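One contact in two related proteins. Structure 1 is 2-oxo-1,2-dihydroquinoline 8-monooxygenase, oxygenase component from Pseudomonas putida, which probably hydroxylates 2-oxo-1,2-dihydroquinoline at carbon 8, as the oxygenase component of a Rieske-type monooxygenase with a [2Fe-2S] cluster and a mononuclear iron: PDB 1Z02 (chain A, 1.80 Å), residues 299-304 and 315-320. Structure 2 is terminal oxygenase component of carbazole 1,9a-dioxygenase from Sphingomonas: PDB 3GKQ (chain B, 2.10 Å), residues 268-273 and 284-289. Both blocks share one frame: the second was fitted to the first on N, CA, C and O of the twelve residues, RMSD 0.27 Å. Numbering follows each deposited sequence.

Structure 1 (1Z02); sequences PGVLMV and YEWYVP.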
loop_
_atom_site.group_PDB
_atom_site.type_symbol
_atom_site.label_atom_id
_atom_site.label_comp_id
_atom_site.label_asym_id
_atom_site.label_seq_id
_atom_site.Cartn_x
_atom_site.Cartn_y
_atom_site.Cartn_z
ATOM N N PRO A 299 -15.850 23.001 -14.054
ATOM C CA PRO A 299 -15.831 21.716 -13.343
ATOM C C PRO A 299 -15.450 21.795 -11.865
ATOM O O PRO A 299 -15.275 20.763 -11.212
ATOM C CB PRO A 299 -14.818 20.903 -14.139
ATOM C CG PRO A 299 -13.803 21.924 -14.500
ATOM C CD PRO A 299 -14.671 23.118 -14.935
ATOM N N GLY A 300 -15.342 23.014 -11.350
ATOM C CA GLY A 300 -14.972 23.220 -9.960
ATOM C C GLY A 300 -13.843 24.229 -9.891
ATOM O O GLY A 300 -12.740 23.923 -9.424
ATOM N N VAL A 301 -14.120 25.439 -10.371
ATOM C CA VAL A 301 -13.121 26.506 -10.400
ATOM C C VAL A 301 -13.505 27.675 -9.501
ATOM O O VAL A 301 -14.577 28.254 -9.647
ATOM C CB VAL A 301 -12.916 27.045 -11.840
ATOM C CG1 VAL A 301 -11.624 27.830 -11.914
ATOM C CG2 VAL A 301 -12.909 25.902 -12.832
ATOM N N LEU A 302 -12.614 28.004 -8.570
ATOM C CA LEU A 302 -12.840 29.090 -7.625
ATOM C C LEU A 302 -12.300 30.432 -8.096
ATOM O O LEU A 302 -11.273 30.497 -8.763
ATOM C CB LEU A 302 -12.197 28.745 -6.282
ATOM C CG LEU A 302 -12.262 29.843 -5.210
ATOM C CD1 LEU A 302 -13.661 29.867 -4.611
ATOM C CD2 LEU A 302 -11.228 29.569 -4.123
ATOM N N MET A 303 -13.030 31.497 -7.772
ATOM C CA MET A 303 -12.608 32.852 -8.093
ATOM C C MET A 303 -12.769 33.678 -6.835
ATOM O O MET A 303 -13.844 33.701 -6.240
ATOM C CB MET A 303 -13.451 33.480 -9.204
ATOM C CG MET A 303 -13.214 34.993 -9.328
ATOM S SD MET A 303 -13.784 35.774 -10.863
ATOM C CE MET A 303 -15.569 35.701 -10.650
ATOM N N VAL A 304 -11.692 34.340 -6.426
ATOM C CA VAL A 304 -11.722 35.190 -5.248
ATOM C C VAL A 304 -11.382 36.604 -5.707
ATOM O O VAL A 304 -10.208 36.969 -5.794
ATOM C CB VAL A 304 -10.682 34.757 -4.199
ATOM C CG1 VAL A 304 -10.997 35.419 -2.872
ATOM C CG2 VAL A 304 -10.672 33.244 -4.049
ATOM N N TYR A 315 -7.480 32.435 -8.432
ATOM C CA TYR A 315 -8.249 31.351 -9.038
ATOM C C TYR A 315 -7.690 30.023 -8.567
ATOM O O TYR A 315 -6.478 29.876 -8.420
ATOM C CB TYR A 315 -8.145 31.395 -10.567
ATOM C CG TYR A 315 -8.817 32.581 -11.209
ATOM C CD1 TYR A 315 -8.069 33.559 -11.865
ATOM C CD2 TYR A 315 -10.205 32.712 -11.186
ATOM C CE1 TYR A 315 -8.684 34.637 -12.489
ATOM C CE2 TYR A 315 -10.832 33.783 -11.805
ATOM C CZ TYR A 315 -10.064 34.744 -12.456
ATOM O OH TYR A 315 -10.678 35.817 -13.059
ATOM N N GLU A 316 -8.571 29.056 -8.334
ATOM C CA GLU A 316 -8.135 27.734 -7.908
ATOM C C GLU A 316 -8.873 26.627 -8.646
ATOM O O GLU A 316 -10.032 26.773 -9.041
ATOM C CB GLU A 316 -8.342 27.531 -6.405
ATOM C CG GLU A 316 -7.681 28.562 -5.524
ATOM C CD GLU A 316 -7.689 28.156 -4.064
ATOM O OE1 GLU A 316 -8.629 27.446 -3.643
ATOM O OE2 GLU A 316 -6.758 28.553 -3.330
ATOM N N TRP A 317 -8.167 25.521 -8.837
ATOM C CA TRP A 317 -8.707 24.334 -9.480
ATOM C C TRP A 317 -8.339 23.191 -8.538
ATOM O O TRP A 317 -7.372 23.296 -7.787
ATOM C CB TRP A 317 -8.040 24.105 -10.837
ATOM C CG TRP A 317 -8.547 24.975 -11.946
ATOM C CD1 TRP A 317 -9.548 24.676 -12.824
ATOM C CD2 TRP A 317 -8.063 26.276 -12.315
ATOM N NE1 TRP A 317 -9.717 25.704 -13.721
ATOM C CE2 TRP A 317 -8.820 26.698 -13.430
ATOM C CE3 TRP A 317 -7.062 27.120 -11.812
ATOM C CZ2 TRP A 317 -8.610 27.937 -14.054
ATOM C CZ3 TRP A 317 -6.849 28.354 -12.432
ATOM C CH2 TRP A 317 -7.622 28.749 -13.544
ATOM N N TYR A 318 -9.125 22.125 -8.575
ATOM C CA TYR A 318 -8.911 20.940 -7.749
ATOM C C TYR A 318 -9.115 19.818 -8.759
ATOM O O TYR A 318 -10.112 19.095 -8.738
ATOM C CB TYR A 318 -9.954 20.897 -6.624
ATOM C CG TYR A 318 -10.198 22.265 -5.999
ATOM C CD1 TYR A 318 -11.077 23.171 -6.581
ATOM C CD2 TYR A 318 -9.493 22.680 -4.867
ATOM C CE1 TYR A 318 -11.245 24.453 -6.060
ATOM C CE2 TYR A 318 -9.660 23.968 -4.332
ATOM C CZ TYR A 318 -10.536 24.845 -4.939
ATOM O OH TYR A 318 -10.702 26.119 -4.440
ATOM N N VAL A 319 -8.153 19.718 -9.671
ATOM C CA VAL A 319 -8.201 18.755 -10.760
ATOM C C VAL A 319 -8.056 17.308 -10.327
ATOM O O VAL A 319 -7.033 16.910 -9.776
ATOM C CB VAL A 319 -7.125 19.068 -11.813
ATOM C CG1 VAL A 319 -7.327 18.168 -13.037
ATOM C CG2 VAL A 319 -7.189 20.568 -12.197
ATOM N N PRO A 320 -9.088 16.497 -10.574
ATOM C CA PRO A 320 -8.993 15.091 -10.177
ATOM C C PRO A 320 -7.923 14.362 -10.969
ATOM O O PRO A 320 -7.783 14.565 -12.181
ATOM C CB PRO A 320 -10.403 14.552 -10.437
ATOM C CG PRO A 320 -10.948 15.448 -11.482
ATOM C CD PRO A 320 -10.410 16.811 -11.143
HETATM O O HOH W 1 -12.477 19.797 -10.617
HETATM O O HOH W 2 -10.976 22.123 -10.726
#

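Structure 2 (3GKQ); sequences PGVLKV and FEWYVP.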
loop_
_atom_site.group_PDB
_atom_site.type_symbol
_atom_site.label_atom_id
_atom_site.label_comp_id
_atom_site.label_asym_id
_atom_site.label_seq_id
_atom_site.Cartn_x
_atom_site.Cartn_y
_atom_site.Cartn_z
ATOM N N PRO B 268 -15.989 23.206 -14.228
ATOM C CA PRO B 268 -16.079 21.885 -13.593
ATOM C C PRO B 268 -15.676 21.832 -12.115
ATOM O O PRO B 268 -15.704 20.765 -11.500
ATOM C CB PRO B 268 -15.164 21.037 -14.466
ATOM C CG PRO B 268 -14.051 22.000 -14.777
ATOM C CD PRO B 268 -14.804 23.284 -15.107
ATOM N N GLY B 269 -15.297 22.977 -11.556
ATOM C CA GLY B 269 -14.900 23.029 -10.158
ATOM C C GLY B 269 -13.717 23.961 -9.963
ATOM O O GLY B 269 -12.630 23.531 -9.569
ATOM N N VAL B 270 -13.927 25.243 -10.249
ATOM C CA VAL B 270 -12.864 26.235 -10.123
ATOM C C VAL B 270 -13.343 27.453 -9.339
ATOM O O VAL B 270 -14.429 27.982 -9.583
ATOM C CB VAL B 270 -12.349 26.659 -11.522
ATOM C CG1 VAL B 270 -13.512 27.048 -12.401
ATOM C CG2 VAL B 270 -11.366 27.805 -11.398
ATOM N N LEU B 271 -12.518 27.885 -8.392
ATOM C CA LEU B 271 -12.846 29.014 -7.533
ATOM C C LEU B 271 -12.266 30.344 -8.002
ATOM O O LEU B 271 -11.207 30.392 -8.636
ATOM C CB LEU B 271 -12.342 28.737 -6.118
ATOM C CG LEU B 271 -12.703 29.727 -5.006
ATOM C CD1 LEU B 271 -14.130 29.478 -4.543
ATOM C CD2 LEU B 271 -11.740 29.548 -3.838
ATOM N N LYS B 272 -12.982 31.420 -7.689
ATOM C CA LYS B 272 -12.543 32.773 -8.010
ATOM C C LYS B 272 -12.773 33.649 -6.784
ATOM O O LYS B 272 -13.913 33.838 -6.352
ATOM C CB LYS B 272 -13.318 33.356 -9.196
ATOM C CG LYS B 272 -12.902 34.799 -9.519
ATOM C CD LYS B 272 -13.691 35.384 -10.677
ATOM C CE LYS B 272 -13.324 36.848 -10.912
ATOM N NZ LYS B 272 -14.125 37.441 -12.023
ATOM N N VAL B 273 -11.685 34.158 -6.213
ATOM C CA VAL B 273 -11.762 35.028 -5.040
ATOM C C VAL B 273 -11.294 36.407 -5.498
ATOM O O VAL B 273 -10.144 36.584 -5.909
ATOM C CB VAL B 273 -10.860 34.512 -3.910
ATOM C CG1 VAL B 273 -11.032 35.369 -2.672
ATOM C CG2 VAL B 273 -11.209 33.057 -3.597
ATOM N N PHE B 284 -7.505 32.538 -8.541
ATOM C CA PHE B 284 -8.279 31.497 -9.214
ATOM C C PHE B 284 -7.710 30.151 -8.764
ATOM O O PHE B 284 -6.491 29.963 -8.768
ATOM C CB PHE B 284 -8.124 31.623 -10.732
ATOM C CG PHE B 284 -8.549 32.958 -11.286
ATOM C CD1 PHE B 284 -9.871 33.190 -11.651
ATOM C CD2 PHE B 284 -7.616 33.976 -11.469
ATOM C CE1 PHE B 284 -10.260 34.416 -12.196
ATOM C CE2 PHE B 284 -7.996 35.206 -12.012
ATOM C CZ PHE B 284 -9.321 35.425 -12.378
ATOM N N GLU B 285 -8.577 29.218 -8.378
ATOM C CA GLU B 285 -8.114 27.904 -7.930
ATOM C C GLU B 285 -8.834 26.746 -8.612
ATOM O O GLU B 285 -10.052 26.775 -8.777
ATOM C CB GLU B 285 -8.311 27.735 -6.422
ATOM C CG GLU B 285 -7.734 28.829 -5.555
ATOM C CD GLU B 285 -7.682 28.423 -4.093
ATOM O OE1 GLU B 285 -8.646 27.786 -3.611
ATOM O OE2 GLU B 285 -6.676 28.743 -3.428
ATOM N N TRP B 286 -8.065 25.729 -8.993
ATOM C CA TRP B 286 -8.597 24.515 -9.613
ATOM C C TRP B 286 -8.286 23.359 -8.666
ATOM O O TRP B 286 -7.289 23.386 -7.944
ATOM C CB TRP B 286 -7.921 24.236 -10.961
ATOM C CG TRP B 286 -8.557 24.909 -12.150
ATOM C CD1 TRP B 286 -9.473 24.368 -13.005
ATOM C CD2 TRP B 286 -8.300 26.236 -12.630
ATOM N NE1 TRP B 286 -9.799 25.270 -13.991
ATOM C CE2 TRP B 286 -9.092 26.428 -13.784
ATOM C CE3 TRP B 286 -7.474 27.284 -12.194
ATOM C CZ2 TRP B 286 -9.085 27.622 -14.513
ATOM C CZ3 TRP B 286 -7.466 28.474 -12.916
ATOM C CH2 TRP B 286 -8.267 28.631 -14.064
ATOM N N TYR B 287 -9.152 22.352 -8.673
ATOM C CA TYR B 287 -8.990 21.160 -7.851
ATOM C C TYR B 287 -9.228 20.033 -8.848
ATOM O O TYR B 287 -10.300 19.438 -8.883
ATOM C CB TYR B 287 -10.058 21.131 -6.761
ATOM C CG TYR B 287 -10.208 22.448 -6.049
ATOM C CD1 TYR B 287 -9.325 22.825 -5.038
ATOM C CD2 TYR B 287 -11.207 23.343 -6.420
ATOM C CE1 TYR B 287 -9.437 24.071 -4.411
ATOM C CE2 TYR B 287 -11.325 24.585 -5.805
ATOM C CZ TYR B 287 -10.439 24.941 -4.805
ATOM O OH TYR B 287 -10.565 26.173 -4.203
ATOM N N VAL B 288 -8.215 19.766 -9.662
ATOM C CA VAL B 288 -8.300 18.761 -10.705
ATOM C C VAL B 288 -8.128 17.343 -10.202
ATOM O O VAL B 288 -7.091 16.986 -9.639
ATOM C CB VAL B 288 -7.256 19.033 -11.810
ATOM C CG1 VAL B 288 -7.497 18.108 -12.993
ATOM C CG2 VAL B 288 -7.330 20.496 -12.241
ATOM N N PRO B 289 -9.151 16.507 -10.407
ATOM C CA PRO B 289 -9.083 15.114 -9.959
ATOM C C PRO B 289 -7.894 14.407 -10.607
ATOM O O PRO B 289 -7.676 14.551 -11.803
ATOM C CB PRO B 289 -10.406 14.515 -10.452
ATOM C CG PRO B 289 -11.311 15.698 -10.634
ATOM C CD PRO B 289 -10.385 16.761 -11.169
HETATM O O HOH W 3 -11.039 22.011 -11.224
#

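Structure 1 (1Z02)
Met-303 and Tyr-315 lie side by side on neighbouring strands of a beta hairpin, 301-305 and 313-320, in the antiparallel sheet of the ring-hydroxylase domain. Met-303 CG stands 3.6 Å from Tyr-315 CE2, and the extended chi2 (164°) brings SD obliquely beside the ring, a Met-aromatic contact. Tyr-315 OH is hydrogen-bonded to Pro-189 O. Val-301, on the same face, puts CG1, trans to its backbone N (chi1 -163°), over the five-membered ring of Trp-317, 3.6 Å from its centroid. On the other face Leu-302 CD2 packs against Glu-316 OE1, which accepts a 2.6 Å hydrogen bond from Tyr-318 OH; Tyr-328 OH bonds Glu-316 OE2. The side chain of Glu-316 lies about 6 Å from that of the iron ligand Asp-365. Leu-302 and Glu-316 exchange both backbone hydrogen bonds, and water 2 links Gly-300 O to Tyr-318 N.

Structure 2 (3GKQ)
Lys-272 runs alongside Phe-284, its chain extended with CG trans to the backbone N (chi1 178°). Its methylenes do the touching: CG stands 3.8 Å from Phe-284 CE1, approaching the ring obliquely, while NZ passes on to a hydrogen bond with Pro-154 O. Val-270, on the same face, puts CG2, trans to its backbone N, over the six-membered ring of Trp-286, 3.7 Å from its centroid; CG1 sits between the backbone N and the carbonyl carbon (chi1 51°). On the other face Leu-271 CD2 packs against Glu-285 OE1, which accepts a 2.6 Å hydrogen bond from Tyr-287 OH; Tyr-297 OH bonds Glu-285 OE2. The side chain of Glu-285 lies about 6 Å from that of the iron ligand Asp-334. Leu-271 and Glu-285 exchange both backbone hydrogen bonds, and water 3 links Gly-269 O to Tyr-287 N.

What differs
The exchanges fall on one face of the hairpin, over backbones whose CA atoms coincide within the error. Where Met-303(A) gives way to Lys-272(B), the inner chain keeps its course: the CG atoms lie 0.4 Å apart, and SD of Met-303(A) and CD of Lys-272(B) are likewise 0.4 Å apart after superposition. The methyl CE of Met-303(A) goes and NZ of Lys-272(B) comes, so an apolar methyl end is replaced by a probably charged ammonium, bonded to Pro-154(B) O. Both side chains touch the aromatic residue opposite. There Tyr-315(A) becomes Phe-284(B): the hydroxyl disappears, and with it the bond from Tyr-315(A) OH to Pro-189(A) O. The ring itself remains, slightly displaced, with the CZ atoms 1.0 Å apart; CB of Tyr-315(A) and of Phe-284(B) packs on CZ3 of Trp-317(A) and Trp-286(B) in turn. The third difference is a turn without an exchange, chi1 -163° in Val-301(A) and 51° in Val-270(B). The indole keeps its place, and one methyl stays over it, CG1 of Val-301(A) and CG2 of Val-270(B). The other methyl is modelled differently: CG2 of Val-301(A) lies beside the backbone N, anti to the carbonyl carbon, whereas CG1 of Val-270(B) lies between the two.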